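Long-range contacts in BolA (Coxiella burnetii, PDB 3TR3), which is of unknown function but is a stress-induced member of the BolA/IbaG family and may, as relatives do, partner monothiol glutaredoxins: residues Lys11-Glu15 against Ala57-His61; His31-Val37 against Ile66-Lys72; Val37-Glu43 against Thr73-Tyr79. All coordinates share one frame. Residue numbers count along the deposited sequence, not the author numbering.

In the fold
Contacts 2 and 3 follow one another along the parallel pair 32-38 and 68-74, contact 3 taking the last residues and the turns beyond, and share Val37; their centres lie about 17 Å apart, on opposite sides of the chain's centre. Contact 1 joins helix 7-17 to the junction between helices 47-57 and 59-65 and packs against contact 2 through Leu58 CD1 and Leu69 CD2, 3.5 Å apart. All three are partly buried, but their chemistry differs. Contact 1 has no hydrogen bond between its segments, but an aromatic stack and apolar packing. Contact 2 is a backbone ladder with a buried apolar face and a metal-binding end. In contact 3 the ladder runs out into turns, a helix cap and water bridges.

Contact 1 (Lys11-Glu15 against Ala57-His61); sequences KQWIE and ALGSH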
loop_
_atom_site.group_PDB
_atom_site.type_symbol
_atom_site.label_atom_id
_atom_site.label_comp_id
_atom_site.label_asym_id
_atom_site.label_seq_id
_atom_site.Cartn_x
_atom_site.Cartn_y
_atom_site.Cartn_z
ATOM N N LYS B 11 -5.870 -3.992 -4.413
ATOM C CA LYS B 11 -4.574 -4.538 -4.033
ATOM C C LYS B 11 -4.509 -6.060 -4.122
ATOM O O LYS B 11 -3.527 -6.614 -4.656
ATOM C CB LYS B 11 -4.170 -4.073 -2.626
ATOM C CG LYS B 11 -3.194 -4.992 -1.917
ATOM C CD LYS B 11 -2.628 -4.318 -0.663
ATOM C CE LYS B 11 -2.029 -5.345 0.293
ATOM N NZ LYS B 11 -0.653 -5.754 -0.062
ATOM N N GLN B 12 -5.539 -6.729 -3.590
ATOM C CA GLN B 12 -5.619 -8.174 -3.685
ATOM C C GLN B 12 -5.740 -8.708 -5.137
ATOM O O GLN B 12 -5.094 -9.681 -5.486
ATOM C CB GLN B 12 -6.759 -8.700 -2.812
ATOM C CG GLN B 12 -6.479 -8.530 -1.314
ATOM C CD GLN B 12 -7.510 -9.234 -0.421
ATOM O OE1 GLN B 12 -8.727 -9.204 -0.686
ATOM N NE2 GLN B 12 -7.021 -9.875 0.648
ATOM N N TRP B 13 -6.585 -8.071 -5.954
ATOM C CA TRP B 13 -6.878 -8.511 -7.313
ATOM C C TRP B 13 -5.637 -8.414 -8.207
ATOM O O TRP B 13 -5.336 -9.336 -8.956
ATOM C CB TRP B 13 -8.012 -7.682 -7.922
ATOM C CG TRP B 13 -9.370 -7.877 -7.300
ATOM C CD1 TRP B 13 -9.799 -8.953 -6.572
ATOM C CD2 TRP B 13 -10.478 -6.953 -7.333
ATOM N NE1 TRP B 13 -11.101 -8.765 -6.165
ATOM C CE2 TRP B 13 -11.545 -7.550 -6.618
ATOM C CE3 TRP B 13 -10.673 -5.686 -7.911
ATOM C CZ2 TRP B 13 -12.788 -6.924 -6.452
ATOM C CZ3 TRP B 13 -11.905 -5.064 -7.757
ATOM C CH2 TRP B 13 -12.951 -5.687 -7.026
ATOM N N ILE B 14 -4.912 -7.304 -8.114
ATOM C CA ILE B 14 -3.718 -7.116 -8.920
ATOM C C ILE B 14 -2.619 -8.081 -8.494
ATOM O O ILE B 14 -1.974 -8.682 -9.332
ATOM C CB ILE B 14 -3.196 -5.687 -8.847
ATOM C CG1 ILE B 14 -4.220 -4.701 -9.408
ATOM C CG2 ILE B 14 -1.878 -5.577 -9.573
ATOM C CD1 ILE B 14 -3.790 -3.202 -9.170
ATOM N N GLU B 15 -2.413 -8.253 -7.193
ATOM C CA GLU B 15 -1.417 -9.225 -6.728
ATOM C C GLU B 15 -1.778 -10.690 -7.026
ATOM O O GLU B 15 -0.914 -11.540 -7.122
ATOM C CB GLU B 15 -1.100 -9.023 -5.246
ATOM C CG GLU B 15 -0.492 -7.650 -4.962
ATOM C CD GLU B 15 -0.327 -7.363 -3.476
ATOM O OE1 GLU B 15 -0.943 -8.077 -2.651
ATOM O OE2 GLU B 15 0.427 -6.423 -3.141
ATOM N N ALA B 57 -4.549 -8.220 -15.798
ATOM C CA ALA B 57 -4.572 -8.903 -14.513
ATOM C C ALA B 57 -5.867 -8.658 -13.702
ATOM O O ALA B 57 -6.243 -9.503 -12.917
ATOM C CB ALA B 57 -3.339 -8.507 -13.676
ATOM N N LEU B 58 -6.533 -7.509 -13.869
ATOM C CA LEU B 58 -7.753 -7.214 -13.103
ATOM C C LEU B 58 -8.978 -7.823 -13.759
ATOM O O LEU B 58 -10.074 -7.841 -13.174
ATOM C CB LEU B 58 -7.949 -5.705 -12.911
ATOM C CG LEU B 58 -7.085 -5.005 -11.864
ATOM C CD1 LEU B 58 -7.024 -3.525 -12.116
ATOM C CD2 LEU B 58 -7.590 -5.276 -10.437
ATOM N N GLY B 59 -8.784 -8.323 -14.986
ATOM C CA GLY B 59 -9.791 -9.067 -15.710
ATOM C C GLY B 59 -11.138 -8.395 -15.765
ATOM O O GLY B 59 -11.245 -7.248 -16.197
ATOM N N SER B 60 -12.162 -9.100 -15.300
ATOM C CA SER B 60 -13.523 -8.604 -15.363
ATOM C C SER B 60 -13.805 -7.483 -14.344
ATOM O O SER B 60 -14.747 -6.715 -14.518
ATOM C CB SER B 60 -14.506 -9.765 -15.185
ATOM O OG SER B 60 -14.499 -10.229 -13.855
ATOM N N HIS B 61 -12.993 -7.409 -13.281
ATOM C CA HIS B 61 -13.103 -6.342 -12.309
ATOM C C HIS B 61 -12.889 -5.000 -13.007
ATOM O O HIS B 61 -13.604 -4.006 -12.742
ATOM C CB HIS B 61 -12.095 -6.536 -11.167
ATOM C CG HIS B 61 -12.329 -7.782 -10.370
ATOM N ND1 HIS B 61 -13.523 -8.046 -9.725
ATOM C CD2 HIS B 61 -11.530 -8.857 -10.136
ATOM C CE1 HIS B 61 -13.445 -9.216 -9.118
ATOM N NE2 HIS B 61 -12.247 -9.731 -9.360
#
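Trp13 loses more surface here than any other residue of the two segments, and His61 and Leu58 cover it. The His61 ring lies flat on the six-membered ring of Trp13 in a face-to-face stack, with centroids 3.6 Å apart and planes only 2° from parallel, while His61 CB makes a CH-pi contact with the same ring. Two flat faces so nearly parallel meet over a broad area, and the imidazole still keeps a polar partner, its ND1 being hydrogen-bonded to Asp65, one turn further along the helix. Leu58 fills the space beside the indole: its CD2 lies near the ring plane, 3.5 Å from Trp13 CB and 3.6 Å from Ile14 CG1, so one methyl group meets both residues. Ile14 also touches Val23 of strand 22-28, while Leu58 touches Ile66, just before strand 68-74, and Leu69 within it. Such helices layered over a three-stranded mixed sheet are characteristic of the BolA fold, which resembles the class II KH domain.

Contact 2 (His31-Val37 against Ile66-Lys72); sequences HHFEAVV and IHALSLK. With CO (cobalt (II) ion), chain D.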
loop_
_atom_site.group_PDB
_atom_site.type_symbol
_atom_site.label_atom_id
_atom_site.label_comp_id
_atom_site.label_asym_id
_atom_site.label_seq_id
_atom_site.Cartn_x
_atom_site.Cartn_y
_atom_site.Cartn_z
ATOM N N HIS B 31 -14.843 4.715 -6.934
ATOM C CA HIS B 31 -15.002 5.030 -8.356
ATOM C C HIS B 31 -13.696 5.458 -8.989
ATOM O O HIS B 31 -13.319 4.918 -10.010
ATOM C CB HIS B 31 -16.121 6.079 -8.591
ATOM C CG HIS B 31 -17.471 5.455 -8.619
ATOM N ND1 HIS B 31 -18.086 4.983 -7.478
ATOM C CD2 HIS B 31 -18.256 5.082 -9.661
ATOM C CE1 HIS B 31 -19.214 4.373 -7.814
ATOM N NE2 HIS B 31 -19.341 4.421 -9.127
ATOM N N HIS B 32 -12.997 6.428 -8.400
ATOM C CA HIS B 32 -11.686 6.811 -8.929
ATOM C C HIS B 32 -10.560 6.306 -8.003
ATOM O O HIS B 32 -10.609 6.477 -6.811
ATOM C CB HIS B 32 -11.614 8.323 -9.218
ATOM C CG HIS B 32 -12.440 8.759 -10.403
ATOM N ND1 HIS B 32 -11.882 9.202 -11.592
ATOM C CD2 HIS B 32 -13.789 8.785 -10.598
ATOM C CE1 HIS B 32 -12.844 9.506 -12.446
ATOM N NE2 HIS B 32 -14.018 9.264 -11.862
ATOM N N PHE B 33 -9.586 5.600 -8.556
ATOM C CA PHE B 33 -8.523 5.008 -7.771
ATOM C C PHE B 33 -7.160 5.369 -8.386
ATOM O O PHE B 33 -7.080 5.759 -9.557
ATOM C CB PHE B 33 -8.668 3.483 -7.743
ATOM C CG PHE B 33 -9.924 2.980 -7.086
ATOM C CD1 PHE B 33 -9.929 2.642 -5.722
ATOM C CD2 PHE B 33 -11.092 2.804 -7.827
ATOM C CE1 PHE B 33 -11.096 2.133 -5.114
ATOM C CE2 PHE B 33 -12.274 2.318 -7.226
ATOM C CZ PHE B 33 -12.279 1.983 -5.878
ATOM N N GLU B 34 -6.112 5.247 -7.571
ATOM C CA GLU B 34 -4.713 5.329 -7.995
ATOM C C GLU B 34 -3.991 4.188 -7.334
ATOM O O GLU B 34 -4.224 3.888 -6.162
ATOM C CB GLU B 34 -4.043 6.620 -7.534
ATOM C CG GLU B 34 -4.677 7.888 -8.043
ATOM C CD GLU B 34 -4.292 9.096 -7.191
ATOM O OE1 GLU B 34 -3.780 8.902 -6.057
ATOM O OE2 GLU B 34 -4.502 10.243 -7.656
ATOM N N ALA B 35 -3.097 3.557 -8.080
ATOM C CA ALA B 35 -2.323 2.454 -7.558
ATOM C C ALA B 35 -0.868 2.616 -7.999
ATOM O O ALA B 35 -0.602 3.105 -9.097
ATOM C CB ALA B 35 -2.912 1.110 -8.044
ATOM N N VAL B 36 0.062 2.251 -7.119
ATOM C CA VAL B 36 1.472 2.237 -7.435
ATOM C C VAL B 36 1.784 0.772 -7.356
ATOM O O VAL B 36 1.479 0.134 -6.348
ATOM C CB VAL B 36 2.339 3.038 -6.442
ATOM C CG1 VAL B 36 3.790 3.057 -6.891
ATOM C CG2 VAL B 36 1.797 4.477 -6.265
ATOM N N VAL B 37 2.292 0.227 -8.470
ATOM C CA VAL B 37 2.512 -1.206 -8.621
ATOM C C VAL B 37 3.980 -1.447 -8.923
ATOM O O VAL B 37 4.559 -0.766 -9.783
ATOM C CB VAL B 37 1.643 -1.817 -9.751
ATOM C CG1 VAL B 37 1.803 -3.331 -9.762
ATOM C CG2 VAL B 37 0.196 -1.474 -9.540
ATOM N N ILE B 66 -14.586 -1.502 -11.679
ATOM C CA ILE B 66 -13.728 -0.359 -11.410
ATOM C C ILE B 66 -13.968 0.720 -12.450
ATOM O O ILE B 66 -13.653 0.527 -13.615
ATOM C CB ILE B 66 -12.251 -0.761 -11.414
ATOM C CG1 ILE B 66 -11.994 -1.937 -10.484
ATOM C CG2 ILE B 66 -11.335 0.406 -11.080
ATOM C CD1 ILE B 66 -10.567 -2.385 -10.544
ATOM N N HIS B 67 -14.533 1.852 -12.030
ATOM C CA HIS B 67 -14.867 2.927 -12.951
ATOM C C HIS B 67 -13.600 3.584 -13.537
ATOM O O HIS B 67 -13.489 3.777 -14.762
ATOM C CB HIS B 67 -15.849 3.915 -12.256
ATOM C CG HIS B 67 -15.928 5.285 -12.873
ATOM N ND1 HIS B 67 -16.695 5.568 -13.983
ATOM C CD2 HIS B 67 -15.384 6.467 -12.483
ATOM C CE1 HIS B 67 -16.587 6.850 -14.281
ATOM N NE2 HIS B 67 -15.796 7.416 -13.385
ATOM N N ALA B 68 -12.632 3.923 -12.688
ATOM C CA ALA B 68 -11.412 4.599 -13.170
ATOM C C ALA B 68 -10.236 4.225 -12.316
ATOM O O ALA B 68 -10.363 4.131 -11.089
ATOM C CB ALA B 68 -11.584 6.109 -13.209
ATOM N N LEU B 69 -9.112 3.936 -12.967
ATOM C CA LEU B 69 -7.933 3.493 -12.262
ATOM C C LEU B 69 -6.693 4.084 -12.894
ATOM O O LEU B 69 -6.386 3.775 -13.992
ATOM C CB LEU B 69 -7.853 1.979 -12.271
ATOM C CG LEU B 69 -6.556 1.413 -11.701
ATOM C CD1 LEU B 69 -6.295 1.946 -10.262
ATOM C CD2 LEU B 69 -6.601 -0.096 -11.729
ATOM N N SER B 70 -5.992 4.943 -12.173
ATOM C CA SER B 70 -4.795 5.624 -12.626
ATOM C C SER B 70 -3.601 4.851 -12.055
ATOM O O SER B 70 -3.672 4.383 -10.924
ATOM C CB SER B 70 -4.877 7.063 -12.094
ATOM O OG SER B 70 -3.634 7.721 -12.068
ATOM N N LEU B 71 -2.517 4.667 -12.817
ATOM C CA LEU B 71 -1.408 3.783 -12.358
ATOM C C LEU B 71 -0.044 4.430 -12.410
ATOM O O LEU B 71 0.239 5.192 -13.322
ATOM C CB LEU B 71 -1.305 2.457 -13.161
ATOM C CG LEU B 71 -2.485 1.498 -13.272
ATOM C CD1 LEU B 71 -2.289 0.430 -14.445
ATOM C CD2 LEU B 71 -2.768 0.804 -11.922
ATOM N N LYS B 72 0.782 4.123 -11.414
ATOM C CA LYS B 72 2.231 4.250 -11.553
ATOM C C LYS B 72 2.850 2.867 -11.410
ATOM O O LYS B 72 2.607 2.179 -10.420
ATOM C CB LYS B 72 2.856 5.205 -10.558
ATOM C CG LYS B 72 2.422 6.637 -10.708
ATOM C CD LYS B 72 2.867 7.477 -9.483
ATOM C CE LYS B 72 2.464 8.937 -9.649
ATOM N NZ LYS B 72 2.781 9.728 -8.439
HETATM CO CO CO D . -15.797 9.642 -13.081
#
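Six backbone hydrogen bonds pair the two segments in parallel, with His32 opposite Ala68. Ala68 N donates to His31 O (2.9 Å), Phe33 N to Ala68 O (3.0 Å), Ser70 N to Phe33 O (2.9 Å), Ala35 N to Ser70 O (3.0 Å), Lys72 N to Ala35 O (2.9 Å) and Val37 N to Lys72 O (2.8 Å). On its other edge, strand 32-38 bonds through Glu34 and Val36 to Glu27 and Ser25; Asp29 OD1 accepts from His31 N and His32 N, and Tyr55 OH donates to Leu69 O. Helices 47-57 and 59-65 connect these parallel neighbours, making a beta-alpha-beta crossover. Phe33, small Ala35, Leu69 and Leu71 form its apolar face, Leu69 CD1 and Leu71 CD2 beside Ala35 CB at 4.1 and 3.9 Å. On the other face, polar Glu34, Ser70 and Lys72 can meet solvent. At the N-terminal end His32 NE2 and, just before its strand, His67 NE2 bind cobalt (2.2 Å each); the metal, not a hydrogen bond, joins these nitrogens 3.0 Å apart.

Contact 3 (Val37-Glu43 against Thr73-Tyr79); sequences VLCPTFE and TYTPDEY
Extended strand ends Val37-Leu38 and Thr73-Tyr74 (phi/psi near -120/130) run parallel, Val37 paired with Thr73 and Leu38 with Tyr74 (both CA-CA 4.8 Å). Tyr74 N donates to Val37 O (2.8 Å) and Cys39 N to Tyr74 O (2.9 Å). The ladder stops there, but Pro40 CA stays 4.9 Å from Thr75 CA as Pro40-Phe42 makes a 3-10 turn (near -65/-20; Phe42 N to Cys39 O 3.2 Å) and Pro76-Tyr79 opens a helix (near -60/-40). Leu38 (m, t) sets CD2 3.5 Å from Tyr74 CB and CD1 3.8 Å from Tyr79 CD1. Phe42 (chi1 m) points toward the other segment on the Val37-Thr73 face, CE2 3.5 Å from Thr73 CB, its edge meeting Tyr74 O (CD2 at 3.4 Å). Pro76, CD 4.0 Å from Pro40 CD, suits a helical first turn, which needs no amide donor. Thr75 (chi1 p) is the N-cap: OG1 accepts from Glu78 N (3.0 Å), and Thr75 N donates to Glu78 OE1 (3.3 Å). Glu43 (t, p) meets two waters, one bridging OE1 (2.6 Å) to Thr75 OG1 (2.8 Å), the other OE2 (3.2 Å) to Glu78 OE2 (2.8 Å). Reciprocal Thr75-Glu78 bonds define a capping box, starting the C-terminal helix directly after the last BolA strand.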
loop_
_atom_site.group_PDB
_atom_site.type_symbol
_atom_site.label_atom_id
_atom_site.label_comp_id
_atom_site.label_asym_id
_atom_site.label_seq_id
_atom_site.Cartn_x
_atom_site.Cartn_y
_atom_site.Cartn_z
ATOM N N VAL B 37 2.292 0.227 -8.470
ATOM C CA VAL B 37 2.512 -1.206 -8.621
ATOM C C VAL B 37 3.980 -1.447 -8.923
ATOM O O VAL B 37 4.559 -0.766 -9.783
ATOM C CB VAL B 37 1.643 -1.817 -9.751
ATOM C CG1 VAL B 37 1.803 -3.331 -9.762
ATOM C CG2 VAL B 37 0.196 -1.474 -9.540
ATOM N N LEU B 38 4.585 -2.367 -8.168
ATOM C CA LEU B 38 5.939 -2.808 -8.418
ATOM C C LEU B 38 5.840 -4.211 -9.000
ATOM O O LEU B 38 5.099 -5.047 -8.472
ATOM C CB LEU B 38 6.829 -2.805 -7.147
ATOM C CG LEU B 38 6.972 -1.538 -6.277
ATOM C CD1 LEU B 38 8.183 -1.541 -5.270
ATOM C CD2 LEU B 38 6.966 -0.250 -7.078
ATOM N N CYS B 39 6.583 -4.454 -10.090
ATOM C CA CYS B 39 6.707 -5.779 -10.698
ATOM C C CYS B 39 8.006 -5.855 -11.531
ATOM O O CYS B 39 8.245 -4.984 -12.381
ATOM C CB CYS B 39 5.492 -6.057 -11.586
ATOM S SG CYS B 39 5.327 -7.778 -12.063
ATOM N N PRO B 40 8.854 -6.884 -11.281
ATOM C CA PRO B 40 10.079 -7.067 -12.080
ATOM C C PRO B 40 9.775 -7.382 -13.562
ATOM O O PRO B 40 10.617 -7.151 -14.420
ATOM C CB PRO B 40 10.786 -8.247 -11.385
ATOM C CG PRO B 40 9.669 -9.006 -10.696
ATOM C CD PRO B 40 8.707 -7.931 -10.249
ATOM N N THR B 41 8.567 -7.859 -13.845
ATOM C CA THR B 41 8.110 -8.137 -15.205
ATOM C C THR B 41 8.014 -6.867 -16.083
ATOM O O THR B 41 7.983 -6.934 -17.314
ATOM C CB THR B 41 6.753 -8.914 -15.149
ATOM O OG1 THR B 41 6.972 -10.198 -14.555
ATOM C CG2 THR B 41 6.123 -9.105 -16.503
ATOM N N PHE B 42 7.971 -5.702 -15.452
ATOM C CA PHE B 42 7.892 -4.445 -16.206
ATOM C C PHE B 42 9.261 -4.112 -16.810
ATOM O O PHE B 42 9.377 -3.201 -17.616
ATOM C CB PHE B 42 7.426 -3.259 -15.335
ATOM C CG PHE B 42 6.046 -3.419 -14.720
ATOM C CD1 PHE B 42 5.076 -4.193 -15.324
ATOM C CD2 PHE B 42 5.726 -2.759 -13.530
ATOM C CE1 PHE B 42 3.804 -4.321 -14.732
ATOM C CE2 PHE B 42 4.463 -2.871 -12.950
ATOM C CZ PHE B 42 3.489 -3.659 -13.567
ATOM N N GLU B 43 10.305 -4.837 -16.420
ATOM C CA GLU B 43 11.633 -4.531 -16.971
ATOM C C GLU B 43 11.626 -4.598 -18.493
ATOM O O GLU B 43 11.259 -5.635 -19.085
ATOM C CB GLU B 43 12.712 -5.438 -16.382
ATOM C CG GLU B 43 14.113 -5.029 -16.748
ATOM C CD GLU B 43 14.532 -3.689 -16.156
ATOM O OE1 GLU B 43 14.546 -3.550 -14.885
ATOM O OE2 GLU B 43 14.853 -2.781 -16.971
ATOM N N THR B 73 3.642 2.476 -12.417
ATOM C CA THR B 73 4.207 1.126 -12.519
ATOM C C THR B 73 5.724 1.155 -12.474
ATOM O O THR B 73 6.347 1.803 -13.292
ATOM C CB THR B 73 3.739 0.429 -13.826
ATOM O OG1 THR B 73 3.892 1.319 -14.940
ATOM C CG2 THR B 73 2.253 0.003 -13.701
ATOM N N TYR B 74 6.320 0.467 -11.506
ATOM C CA TYR B 74 7.765 0.494 -11.348
ATOM C C TYR B 74 8.316 -0.916 -11.298
ATOM O O TYR B 74 7.646 -1.843 -10.859
ATOM C CB TYR B 74 8.195 1.212 -10.046
ATOM C CG TYR B 74 7.757 2.665 -9.930
ATOM C CD1 TYR B 74 8.467 3.687 -10.550
ATOM C CD2 TYR B 74 6.631 3.010 -9.185
ATOM C CE1 TYR B 74 8.057 5.005 -10.461
ATOM C CE2 TYR B 74 6.220 4.319 -9.077
ATOM C CZ TYR B 74 6.923 5.320 -9.713
ATOM O OH TYR B 74 6.490 6.632 -9.578
ATOM N N THR B 75 9.554 -1.074 -11.739
ATOM C CA THR B 75 10.280 -2.252 -11.339
ATOM C C THR B 75 10.758 -2.007 -9.921
ATOM O O THR B 75 10.944 -0.866 -9.505
ATOM C CB THR B 75 11.523 -2.530 -12.226
ATOM O OG1 THR B 75 12.454 -1.439 -12.140
ATOM C CG2 THR B 75 11.117 -2.797 -13.675
ATOM N N PRO B 76 10.987 -3.086 -9.183
ATOM C CA PRO B 76 11.612 -2.968 -7.868
ATOM C C PRO B 76 12.860 -2.096 -7.891
ATOM O O PRO B 76 13.012 -1.271 -6.985
ATOM C CB PRO B 76 11.946 -4.412 -7.505
ATOM C CG PRO B 76 10.958 -5.257 -8.290
ATOM C CD PRO B 76 10.584 -4.472 -9.514
ATOM N N ASP B 77 13.717 -2.232 -8.900
ATOM C CA ASP B 77 14.906 -1.373 -9.008
ATOM C C ASP B 77 14.610 0.113 -9.272
ATOM O O ASP B 77 15.259 0.954 -8.699
ATOM C CB ASP B 77 15.886 -1.879 -10.076
ATOM C CG ASP B 77 16.553 -3.181 -9.696
ATOM O OD1 ASP B 77 16.532 -3.563 -8.504
ATOM O OD2 ASP B 77 17.107 -3.821 -10.619
ATOM N N GLU B 78 13.671 0.437 -10.156
ATOM C CA GLU B 78 13.345 1.831 -10.369
ATOM C C GLU B 78 12.890 2.406 -9.031
ATOM O O GLU B 78 13.169 3.575 -8.731
ATOM C CB GLU B 78 12.258 2.039 -11.435
ATOM C CG GLU B 78 12.671 1.682 -12.858
ATOM C CD GLU B 78 11.497 1.623 -13.836
ATOM O OE1 GLU B 78 10.347 1.656 -13.354
ATOM O OE2 GLU B 78 11.728 1.542 -15.077
ATOM N N TYR B 79 12.191 1.594 -8.228
ATOM C CA TYR B 79 11.667 2.100 -6.971
ATOM C C TYR B 79 12.762 2.303 -5.895
ATOM O O TYR B 79 12.854 3.398 -5.342
ATOM C CB TYR B 79 10.476 1.285 -6.450
ATOM C CG TYR B 79 9.749 1.983 -5.310
ATOM C CD1 TYR B 79 9.947 1.594 -3.986
ATOM C CD2 TYR B 79 8.885 3.058 -5.555
ATOM C CE1 TYR B 79 9.276 2.244 -2.928
ATOM C CE2 TYR B 79 8.221 3.728 -4.505
ATOM C CZ TYR B 79 8.415 3.304 -3.191
ATOM O OH TYR B 79 7.762 3.937 -2.137
HETATM O O HOH W 1 14.580 -1.175 -13.929
HETATM O O HOH W 2 13.981 0.179 -15.957
#